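Local coordinates for acetyltransferase-like, GNAT family (Bacteroides thetaiotaomicron, PDB 3EY5), which probably transfers an acetyl group from acetyl-coenzyme A to an amino group of a still unidentified acceptor, like other GNAT enzymes, at residues Val26-Pro31 and His78-Pro83; Glu33-Glu38 and Pro140-Gly145; His51-Phe56 and Gly63-Trp68. One frame throughout, in Å; residues are numbered along the deposited sequence.

Contact 1: residues Val26-Pro31 and His78-Pro83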
loop_
_atom_site.group_PDB
_atom_site.type_symbol
_atom_site.label_atom_id
_atom_site.label_comp_id
_atom_site.label_asym_id
_atom_site.label_seq_id
_atom_site.Cartn_x
_atom_site.Cartn_y
_atom_site.Cartn_z
ATOM N N VAL A 26 1.657 -10.327 -8.285
ATOM C CA VAL A 26 0.875 -10.651 -9.471
ATOM C C VAL A 26 -0.291 -11.584 -9.081
ATOM O O VAL A 26 -1.349 -11.593 -9.702
ATOM C CB VAL A 26 1.800 -11.263 -10.542
ATOM C CG1 VAL A 26 1.015 -11.945 -11.670
ATOM C CG2 VAL A 26 2.738 -10.162 -11.095
ATOM N N GLU A 27 -0.085 -12.345 -8.022
ATOM C CA GLU A 27 -1.089 -13.290 -7.575
ATOM C C GLU A 27 -2.141 -12.649 -6.695
ATOM O O GLU A 27 -3.235 -13.175 -6.585
ATOM C CB GLU A 27 -0.447 -14.508 -6.893
ATOM C CG GLU A 27 0.138 -15.515 -7.872
ATOM C CD GLU A 27 -0.573 -15.531 -9.236
ATOM O OE1 GLU A 27 -1.837 -15.610 -9.296
ATOM O OE2 GLU A 27 0.146 -15.476 -10.273
ATOM N N SER A 28 -1.811 -11.500 -6.118
ATOM C CA SER A 28 -2.679 -10.807 -5.195
ATOM C C SER A 28 -3.590 -9.754 -5.850
ATOM O O SER A 28 -4.656 -9.466 -5.327
ATOM C CB SER A 28 -1.865 -10.122 -4.085
ATOM O OG SER A 28 -1.209 -11.063 -3.281
ATOM N N PHE A 29 -3.170 -9.153 -6.958
ATOM C CA PHE A 29 -3.906 -8.014 -7.503
ATOM C C PHE A 29 -4.189 -8.270 -8.975
ATOM O O PHE A 29 -3.448 -9.023 -9.633
ATOM C CB PHE A 29 -3.137 -6.703 -7.285
ATOM C CG PHE A 29 -2.867 -6.374 -5.819
ATOM C CD1 PHE A 29 -3.848 -5.766 -5.023
ATOM C CD2 PHE A 29 -1.643 -6.675 -5.234
ATOM C CE1 PHE A 29 -3.606 -5.478 -3.656
ATOM C CE2 PHE A 29 -1.390 -6.393 -3.876
ATOM C CZ PHE A 29 -2.363 -5.789 -3.092
ATOM N N PRO A 30 -5.294 -7.706 -9.503
ATOM C CA PRO A 30 -5.452 -7.819 -10.952
ATOM C C PRO A 30 -4.391 -6.959 -11.649
ATOM O O PRO A 30 -3.949 -5.963 -11.073
ATOM C CB PRO A 30 -6.873 -7.290 -11.201
ATOM C CG PRO A 30 -7.556 -7.490 -9.874
ATOM C CD PRO A 30 -6.486 -7.132 -8.868
ATOM N N PRO A 31 -3.948 -7.373 -12.853
ATOM C CA PRO A 31 -2.894 -6.679 -13.612
ATOM C C PRO A 31 -3.126 -5.169 -13.753
ATOM O O PRO A 31 -2.140 -4.387 -13.804
ATOM C CB PRO A 31 -2.926 -7.370 -14.999
ATOM C CG PRO A 31 -4.122 -8.340 -14.968
ATOM C CD PRO A 31 -4.383 -8.623 -13.525
ATOM N N HIS A 78 1.136 -0.886 -2.172
ATOM C CA HIS A 78 0.606 -2.236 -2.064
ATOM C C HIS A 78 1.071 -2.922 -0.827
ATOM O O HIS A 78 2.146 -2.663 -0.305
ATOM C CB HIS A 78 1.009 -3.088 -3.248
ATOM C CG HIS A 78 0.460 -2.602 -4.539
ATOM N ND1 HIS A 78 1.218 -1.909 -5.452
ATOM C CD2 HIS A 78 -0.779 -2.677 -5.056
ATOM C CE1 HIS A 78 0.473 -1.592 -6.491
ATOM N NE2 HIS A 78 -0.745 -2.050 -6.279
ATOM N N PHE A 79 0.221 -3.816 -0.372
ATOM C CA PHE A 79 0.463 -4.514 0.832
ATOM C C PHE A 79 -0.219 -5.878 0.691
ATOM O O PHE A 79 -1.420 -5.936 0.459
ATOM C CB PHE A 79 -0.154 -3.713 1.977
ATOM C CG PHE A 79 -0.142 -4.423 3.270
ATOM C CD1 PHE A 79 -1.347 -4.751 3.904
ATOM C CD2 PHE A 79 1.059 -4.783 3.864
ATOM C CE1 PHE A 79 -1.351 -5.445 5.137
ATOM C CE2 PHE A 79 1.080 -5.462 5.104
ATOM C CZ PHE A 79 -0.126 -5.794 5.740
ATOM N N ALA A 80 0.554 -6.958 0.828
ATOM C CA ALA A 80 -0.014 -8.301 0.757
ATOM C C ALA A 80 0.814 -9.307 1.536
ATOM O O ALA A 80 2.042 -9.213 1.585
ATOM C CB ALA A 80 -0.158 -8.752 -0.713
ATOM N N THR A 81 0.136 -10.247 2.173
ATOM C CA THR A 81 0.806 -11.406 2.794
ATOM C C THR A 81 0.525 -12.657 1.969
ATOM O O THR A 81 -0.444 -12.694 1.199
ATOM C CB THR A 81 0.277 -11.652 4.213
ATOM O OG1 THR A 81 -1.147 -11.868 4.138
ATOM C CG2 THR A 81 0.582 -10.436 5.133
ATOM N N ASN A 82 1.357 -13.678 2.145
ATOM C CA ASN A 82 1.202 -14.953 1.469
ATOM C C ASN A 82 -0.130 -15.673 1.801
ATOM O O ASN A 82 -0.411 -15.949 2.970
ATOM C CB ASN A 82 2.392 -15.854 1.783
ATOM C CG ASN A 82 2.535 -17.000 0.789
ATOM O OD1 ASN A 82 1.631 -17.820 0.609
ATOM N ND2 ASN A 82 3.678 -17.053 0.135
ATOM N N PRO A 83 -0.943 -15.978 0.764
ATOM C CA PRO A 83 -2.286 -16.540 0.982
ATOM C C PRO A 83 -2.278 -17.941 1.625
ATOM O O PRO A 83 -3.281 -18.346 2.208
ATOM C CB PRO A 83 -2.913 -16.558 -0.423
ATOM C CG PRO A 83 -1.771 -16.472 -1.374
ATOM C CD PRO A 83 -0.671 -15.718 -0.670
#

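Contact 2: residues Glu33-Glu38 and Pro140-Gly145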
loop_
_atom_site.group_PDB
_atom_site.type_symbol
_atom_site.label_atom_id
_atom_site.label_comp_id
_atom_site.label_asym_id
_atom_site.label_seq_id
_atom_site.Cartn_x
_atom_site.Cartn_y
_atom_site.Cartn_z
ATOM N N GLU A 33 -4.180 -3.302 -11.574
ATOM C CA GLU A 33 -4.006 -2.678 -10.254
ATOM C C GLU A 33 -2.590 -2.538 -9.761
ATOM O O GLU A 33 -2.352 -2.252 -8.584
ATOM C CB GLU A 33 -4.833 -3.387 -9.198
ATOM C CG GLU A 33 -6.275 -2.986 -9.295
ATOM C CD GLU A 33 -7.129 -3.668 -8.262
ATOM O OE1 GLU A 33 -6.885 -3.492 -7.036
ATOM O OE2 GLU A 33 -8.048 -4.383 -8.702
ATOM N N TYR A 34 -1.630 -2.709 -10.647
ATOM C CA TYR A 34 -0.262 -2.323 -10.279
ATOM C C TYR A 34 0.429 -1.894 -11.523
ATOM O O TYR A 34 -0.028 -2.169 -12.608
ATOM C CB TYR A 34 0.495 -3.468 -9.562
ATOM C CG TYR A 34 0.393 -4.787 -10.284
ATOM C CD1 TYR A 34 1.308 -5.138 -11.284
ATOM C CD2 TYR A 34 -0.652 -5.676 -10.003
ATOM C CE1 TYR A 34 1.193 -6.350 -11.975
ATOM C CE2 TYR A 34 -0.772 -6.893 -10.696
ATOM C CZ TYR A 34 0.146 -7.210 -11.668
ATOM O OH TYR A 34 0.028 -8.400 -12.323
ATOM N N ARG A 35 1.547 -1.205 -11.391
ATOM C CA ARG A 35 2.193 -0.729 -12.601
ATOM C C ARG A 35 2.841 -1.876 -13.372
ATOM O O ARG A 35 3.013 -2.967 -12.847
ATOM C CB ARG A 35 3.162 0.409 -12.287
ATOM C CG ARG A 35 4.177 0.097 -11.209
ATOM C CD ARG A 35 4.954 1.382 -10.890
ATOM N NE ARG A 35 4.380 2.172 -9.789
ATOM C CZ ARG A 35 3.812 3.369 -9.925
ATOM N NH1 ARG A 35 3.707 3.924 -11.122
ATOM N NH2 ARG A 35 3.342 4.012 -8.861
ATOM N N GLU A 36 3.174 -1.623 -14.630
ATOM C CA GLU A 36 3.923 -2.588 -15.432
ATOM C C GLU A 36 5.169 -3.051 -14.658
ATOM O O GLU A 36 5.833 -2.265 -13.987
ATOM C CB GLU A 36 4.282 -2.020 -16.820
ATOM C CG GLU A 36 4.205 -3.083 -17.962
ATOM C CD GLU A 36 4.850 -4.454 -17.581
ATOM O OE1 GLU A 36 6.093 -4.632 -17.792
ATOM O OE2 GLU A 36 4.109 -5.342 -17.054
ATOM N N LEU A 37 5.460 -4.342 -14.745
ATOM C CA LEU A 37 6.506 -4.932 -13.930
ATOM C C LEU A 37 7.873 -4.309 -14.218
ATOM O O LEU A 37 8.579 -3.910 -13.285
ATOM C CB LEU A 37 6.514 -6.449 -14.062
ATOM C CG LEU A 37 5.308 -7.173 -13.417
ATOM C CD1 LEU A 37 5.669 -8.668 -13.284
ATOM C CD2 LEU A 37 4.931 -6.587 -12.041
ATOM N N GLU A 38 8.224 -4.170 -15.494
ATOM C CA GLU A 38 9.479 -3.494 -15.843
ATOM C C GLU A 38 9.605 -2.132 -15.153
ATOM O O GLU A 38 10.706 -1.760 -14.771
ATOM C CB GLU A 38 9.707 -3.356 -17.371
ATOM C CG GLU A 38 11.227 -3.153 -17.716
ATOM C CD GLU A 38 11.524 -2.356 -19.005
ATOM O OE1 GLU A 38 10.582 -2.056 -19.774
ATOM O OE2 GLU A 38 12.720 -2.035 -19.261
ATOM N N PRO A 140 -6.287 7.180 -9.914
ATOM C CA PRO A 140 -5.972 7.283 -11.339
ATOM C C PRO A 140 -5.511 5.913 -11.815
ATOM O O PRO A 140 -4.999 5.155 -11.019
ATOM C CB PRO A 140 -4.774 8.274 -11.387
ATOM C CG PRO A 140 -4.822 9.013 -10.085
ATOM C CD PRO A 140 -5.336 7.948 -9.087
ATOM N N PRO A 141 -5.693 5.586 -13.115
ATOM C CA PRO A 141 -5.345 4.240 -13.606
ATOM C C PRO A 141 -3.841 4.020 -13.672
ATOM O O PRO A 141 -3.092 4.950 -13.988
ATOM C CB PRO A 141 -5.875 4.242 -15.044
ATOM C CG PRO A 141 -5.924 5.722 -15.448
ATOM C CD PRO A 141 -6.275 6.440 -14.172
ATOM N N TYR A 142 -3.401 2.792 -13.422
ATOM C CA TYR A 142 -2.016 2.447 -13.724
ATOM C C TYR A 142 -1.771 2.365 -15.220
ATOM O O TYR A 142 -0.693 2.723 -15.690
ATOM C CB TYR A 142 -1.617 1.136 -13.060
ATOM C CG TYR A 142 -1.321 1.274 -11.582
ATOM C CD1 TYR A 142 -0.153 1.900 -11.147
ATOM C CD2 TYR A 142 -2.206 0.800 -10.627
ATOM C CE1 TYR A 142 0.135 2.041 -9.778
ATOM C CE2 TYR A 142 -1.924 0.948 -9.219
ATOM C CZ TYR A 142 -0.750 1.546 -8.825
ATOM O OH TYR A 142 -0.440 1.688 -7.483
ATOM N N LYS A 143 -2.725 1.856 -15.990
ATOM C CA LYS A 143 -2.485 1.831 -17.434
ATOM C C LYS A 143 -3.352 2.878 -18.098
ATOM O O LYS A 143 -4.539 2.966 -17.804
ATOM C CB LYS A 143 -2.728 0.446 -18.045
ATOM C CG LYS A 143 -2.422 -0.775 -17.140
ATOM C CD LYS A 143 -1.034 -0.719 -16.515
ATOM C CE LYS A 143 -0.802 -1.940 -15.671
ATOM N NZ LYS A 143 -0.090 -2.915 -16.510
ATOM N N GLU A 144 -2.745 3.686 -18.968
ATOM C CA GLU A 144 -3.486 4.747 -19.648
ATOM C C GLU A 144 -4.701 4.116 -20.340
ATOM O O GLU A 144 -4.585 3.109 -21.047
ATOM C CB GLU A 144 -2.601 5.517 -20.653
ATOM C CG GLU A 144 -3.150 6.920 -21.058
ATOM C CD GLU A 144 -2.487 8.101 -20.292
ATOM O OE1 GLU A 144 -2.175 9.147 -20.927
ATOM O OE2 GLU A 144 -2.267 7.995 -19.064
ATOM N N GLY A 145 -5.868 4.667 -20.077
ATOM C CA GLY A 145 -7.065 4.155 -20.701
ATOM C C GLY A 145 -7.891 3.236 -19.844
ATOM O O GLY A 145 -9.036 3.013 -20.166
HETATM O O HOH W 1 2.464 1.399 -15.550
#

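Contact 3: residues His51-Phe56 and Gly63-Trp68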
loop_
_atom_site.group_PDB
_atom_site.type_symbol
_atom_site.label_atom_id
_atom_site.label_comp_id
_atom_site.label_asym_id
_atom_site.label_seq_id
_atom_site.Cartn_x
_atom_site.Cartn_y
_atom_site.Cartn_z
ATOM N N HIS A 51 9.748 2.883 -1.622
ATOM C CA HIS A 51 10.379 1.841 -0.840
ATOM C C HIS A 51 9.643 0.521 -1.000
ATOM O O HIS A 51 8.447 0.408 -0.680
ATOM C CB HIS A 51 10.410 2.221 0.639
ATOM C CG HIS A 51 11.137 3.498 0.923
ATOM N ND1 HIS A 51 12.490 3.543 1.178
ATOM C CD2 HIS A 51 10.700 4.780 0.984
ATOM C CE1 HIS A 51 12.860 4.795 1.394
ATOM N NE2 HIS A 51 11.793 5.564 1.273
ATOM N N ASN A 52 10.374 -0.469 -1.498
ATOM C CA ASN A 52 9.864 -1.825 -1.642
ATOM C C ASN A 52 10.418 -2.698 -0.512
ATOM O O ASN A 52 11.633 -2.788 -0.341
ATOM C CB ASN A 52 10.292 -2.369 -3.017
ATOM C CG ASN A 52 9.430 -3.519 -3.493
ATOM O OD1 ASN A 52 8.826 -4.253 -2.682
ATOM N ND2 ASN A 52 9.347 -3.681 -4.834
ATOM N N ASN A 53 9.539 -3.310 0.277
ATOM C CA ASN A 53 9.978 -4.053 1.446
ATOM C C ASN A 53 9.390 -5.433 1.543
ATOM O O ASN A 53 8.196 -5.621 1.294
ATOM C CB ASN A 53 9.640 -3.321 2.756
ATOM C CG ASN A 53 10.048 -1.870 2.745
ATOM O OD1 ASN A 53 11.062 -1.494 3.343
ATOM N ND2 ASN A 53 9.224 -1.019 2.096
ATOM N N ILE A 54 10.232 -6.391 1.939
ATOM C CA ILE A 54 9.769 -7.746 2.230
ATOM C C ILE A 54 9.459 -7.795 3.725
ATOM O O ILE A 54 10.097 -7.111 4.560
ATOM C CB ILE A 54 10.760 -8.855 1.725
ATOM C CG1 ILE A 54 10.263 -10.240 2.113
ATOM C CG2 ILE A 54 12.146 -8.648 2.302
ATOM C CD1 ILE A 54 10.981 -11.372 1.394
ATOM N N ILE A 55 8.433 -8.548 4.058
ATOM C CA ILE A 55 8.023 -8.666 5.428
ATOM C C ILE A 55 8.469 -10.056 5.906
ATOM O O ILE A 55 8.176 -11.064 5.255
ATOM C CB ILE A 55 6.501 -8.496 5.573
ATOM C CG1 ILE A 55 6.041 -7.113 5.043
ATOM C CG2 ILE A 55 6.103 -8.659 7.000
ATOM C CD1 ILE A 55 4.590 -7.071 4.845
ATOM N N PHE A 56 9.192 -10.096 7.018
ATOM C CA PHE A 56 9.631 -11.354 7.588
ATOM C C PHE A 56 8.927 -11.701 8.871
ATOM O O PHE A 56 8.571 -10.826 9.646
ATOM C CB PHE A 56 11.121 -11.303 7.876
ATOM C CG PHE A 56 11.973 -11.323 6.655
ATOM C CD1 PHE A 56 12.322 -10.141 6.018
ATOM C CD2 PHE A 56 12.449 -12.526 6.153
ATOM C CE1 PHE A 56 13.127 -10.170 4.880
ATOM C CE2 PHE A 56 13.257 -12.555 5.022
ATOM C CZ PHE A 56 13.591 -11.373 4.386
ATOM N N GLY A 63 5.417 -11.783 3.365
ATOM C CA GLY A 63 4.733 -10.670 2.714
ATOM C C GLY A 63 5.636 -9.602 2.136
ATOM O O GLY A 63 6.873 -9.731 2.120
ATOM N N PHE A 64 5.000 -8.574 1.581
ATOM C CA PHE A 64 5.710 -7.406 1.057
ATOM C C PHE A 64 4.821 -6.207 1.312
ATOM O O PHE A 64 3.609 -6.346 1.530
ATOM C CB PHE A 64 6.063 -7.525 -0.451
ATOM C CG PHE A 64 4.893 -7.254 -1.371
ATOM C CD1 PHE A 64 4.617 -5.964 -1.796
ATOM C CD2 PHE A 64 4.046 -8.279 -1.750
ATOM C CE1 PHE A 64 3.504 -5.696 -2.626
ATOM C CE2 PHE A 64 2.937 -8.034 -2.579
ATOM C CZ PHE A 64 2.666 -6.728 -3.013
ATOM N N ILE A 65 5.428 -5.035 1.296
ATOM C CA ILE A 65 4.691 -3.807 1.367
ATOM C C ILE A 65 5.526 -2.803 0.635
ATOM O O ILE A 65 6.762 -2.795 0.732
ATOM C CB ILE A 65 4.455 -3.352 2.861
ATOM C CG1 ILE A 65 3.806 -1.956 2.941
ATOM C CG2 ILE A 65 5.771 -3.333 3.655
ATOM C CD1 ILE A 65 2.816 -1.831 4.098
ATOM N N THR A 66 4.861 -1.957 -0.119
ATOM C CA THR A 66 5.546 -0.901 -0.831
ATOM C C THR A 66 4.914 0.379 -0.329
ATOM O O THR A 66 3.702 0.417 -0.047
ATOM C CB THR A 66 5.305 -1.019 -2.389
ATOM O OG1 THR A 66 3.902 -0.929 -2.678
ATOM C CG2 THR A 66 5.754 -2.317 -2.860
ATOM N N TYR A 67 5.735 1.399 -0.155
ATOM C CA TYR A 67 5.234 2.661 0.292
ATOM C C TYR A 67 6.093 3.807 -0.222
ATOM O O TYR A 67 7.268 3.647 -0.601
ATOM C CB TYR A 67 5.099 2.682 1.834
ATOM C CG TYR A 67 6.417 2.710 2.555
ATOM C CD1 TYR A 67 7.099 3.904 2.733
ATOM C CD2 TYR A 67 7.004 1.528 3.041
ATOM C CE1 TYR A 67 8.316 3.948 3.373
ATOM C CE2 TYR A 67 8.255 1.559 3.705
ATOM C CZ TYR A 67 8.897 2.775 3.845
ATOM O OH TYR A 67 10.097 2.856 4.480
ATOM N N TRP A 68 5.483 4.980 -0.222
ATOM C CA TRP A 68 6.163 6.201 -0.554
ATOM C C TRP A 68 6.326 7.056 0.694
ATOM O O TRP A 68 5.425 7.167 1.544
ATOM C CB TRP A 68 5.364 6.995 -1.562
ATOM C CG TRP A 68 5.161 6.302 -2.843
ATOM C CD1 TRP A 68 4.317 5.239 -3.073
ATOM C CD2 TRP A 68 5.790 6.605 -4.094
ATOM N NE1 TRP A 68 4.389 4.859 -4.372
ATOM C CE2 TRP A 68 5.285 5.678 -5.034
ATOM C CE3 TRP A 68 6.753 7.555 -4.507
ATOM C CZ2 TRP A 68 5.670 5.690 -6.378
ATOM C CZ3 TRP A 68 7.156 7.563 -5.853
ATOM C CH2 TRP A 68 6.613 6.638 -6.770
HETATM O O HOH W 2 11.972 1.045 4.116
#

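Contact 1: residues Val26-Pro31 and His78-Pro83
Phe29, the first residue to leave helical geometry at the end of helix 15-28, sets its ring against His78 and Ala80 of strand 74-81, joining the first helix of the GNAT fold to a central strand of its sheet. A chi1 of -60° sets CG of Phe29 anti to the carbonyl carbon, beside the backbone N. His78 presents an edge to the phenyl face: CD2 of His78 sits over the centre of the Phe29 ring, 3.9 Å above its plane, and the ring centroids are 4.9 Å apart. The planes meet at 55°, a tilted edge-to-face pair rather than a flat stack. A histidine suits this buried place because its carbon edge can meet an aromatic face while NE2 still makes a hydrogen bond, here to Glu33 O, which helps fix the rotation of the imidazole. Tyr34, Leu25 and Phe64 also touch this side chain.

At the rim of the phenyl ring, CZ of Phe29 comes 3.7 Å from Phe79 O, near the ring plane, whereas the Phe79 side chain points away and packs on helix 90-101. Ala80 is the small residue that lets helix end and strand come close: the CA atoms of Ser28 and Ala80 are 7.0 Å apart, and Ala80 CB lies 4.1 Å from Phe29 CE2. Serine fits the edge of this contact because its hydroxyl is turned back to bond Leu24 O, one helical turn earlier. Ser28 OG also packs against the methyl CB of Ala80, 3.6 Å away.

Contact 2: residues Glu33-Glu38 and Pro140-Gly145
Two connections of the GNAT fold meet where Tyr142, in the loop between strands 136-139 and 149-156, lies on the backbone of Glu33-Arg35, between helices 15-28 and 37-46; in GNAT enzymes these two connections commonly border the acceptor-substrate site. One face of the Tyr142 ring covers the chain, with Arg35 N 3.5 Å and Tyr34 CA 3.7 Å above the ring plane, both offset toward the rim. Across the ring, CE2 of Tyr142 approaches Glu33 O to 3.3 Å. A broad, flat side chain suits this place, since it can spread over peptide groups.

Arg35 meets the tyrosine in a different way. Its guanidinium stands almost perpendicular to the ring, the planes 88° apart, and Tyr142 CE1 lies 3.8 Å above the guanidinium centre, a rim carbon on a flat face. Their polar ends share a partner: Arg35 NH2, which also donates to Val176 O, forms a salt bridge with Glu77 OE2, and Tyr142 OH bonds the same oxygen, so one carboxylate positions both groups.

Lys143 bends at chi2 and chi4, and its CE packs 3.2 Å from Tyr34 O. NZ is 4.9 Å from Glu36 OE2; the opposite charges probably attract, though they are not in contact. Glu36 caps helix 37-46, its OE1 accepting from Glu38 N at 3.2 Å, and a water accepts from Glu36 N and donates weakly to Tyr142 O. The contact thus sits at the start of helix 37-46, bonded to strand 74-81 through Glu77 and to the end of helix 161-176 through Val176.

Contact 3: residues His51-Phe56 and Gly63-Trp68
His51 and Tyr67 pair through both backbone and side chains. In the backbone set, His51 N donates to Tyr67 O at 2.8 Å and Tyr67 N returns the bond to His51 O; Asn53 and Ile65 exchange an equivalent pair. Ile55 N reaches Gly63 O at 2.8 Å from above the carbonyl plane, whereas Gly63 N to Ile55 O is weak. Between these bonds come CA-H...O contacts, with Thr66 CA 3.2 Å from His51 O. This is the antiparallel hairpin of strands 50-57 and 60-69 in the GNAT sheet, and its two faces differ.

Aromatic contacts belong to the face of His51, Asn53 and Tyr67. His51 CB sits over the Tyr67 ring as a CH-pi contact, 3.8 Å from its centroid; the rings themselves are slid apart, their planes 22° from parallel, yet His51 CD2 touches Tyr67 CE1 at 3.5 Å. An alanine in place of Tyr67 would probably leave His51 CB without its aromatic face and the imidazole freer to turn.

Amide contacts follow. The Asn53 amide lies within 5° of parallel to the Tyr67 ring, and its ND2 adds a weak bond to Ile65 O, already taken by Asn53 N. A water donates to Asn53 OD1 and lies 2.6 Å from Tyr67 OH.

In the apolar group, Ile55 CG1 meets Ile65 CG2, and glycine suits position 63 because a CB there would press on Ile55 CD1.

On the other face, toward helix 15-28, Asn52 and Thr66 lie side by side. Thr66 CG2 is 3.6 Å from Asn52 OD1, a buried oxygen with no polar partner in the model, while Asn52 ND2 bonds Thr44 OG1.

In the fold
Along the chain the segments run 26-31, 33-38, 51-56, 63-68, 78-83, 140-145, so contacts 1 and 2 interleave and contact 3 falls wholly between the halves of each. Centres of contacts 1 and 3 are about 12 Å apart, those of 1 and 2 about 15 Å, and those of 2 and 3 about 19 Å. Strand 60-69 of the hairpin adjoins strand 74-81 in one sheet, through backbone bonds such as His78 O to Thr66 N, and the end of helix 15-28 packs against strand 74-81. In this probable acetyltransferase the 33-38 loop reaches the same unit through Arg35, which packs on Trp68.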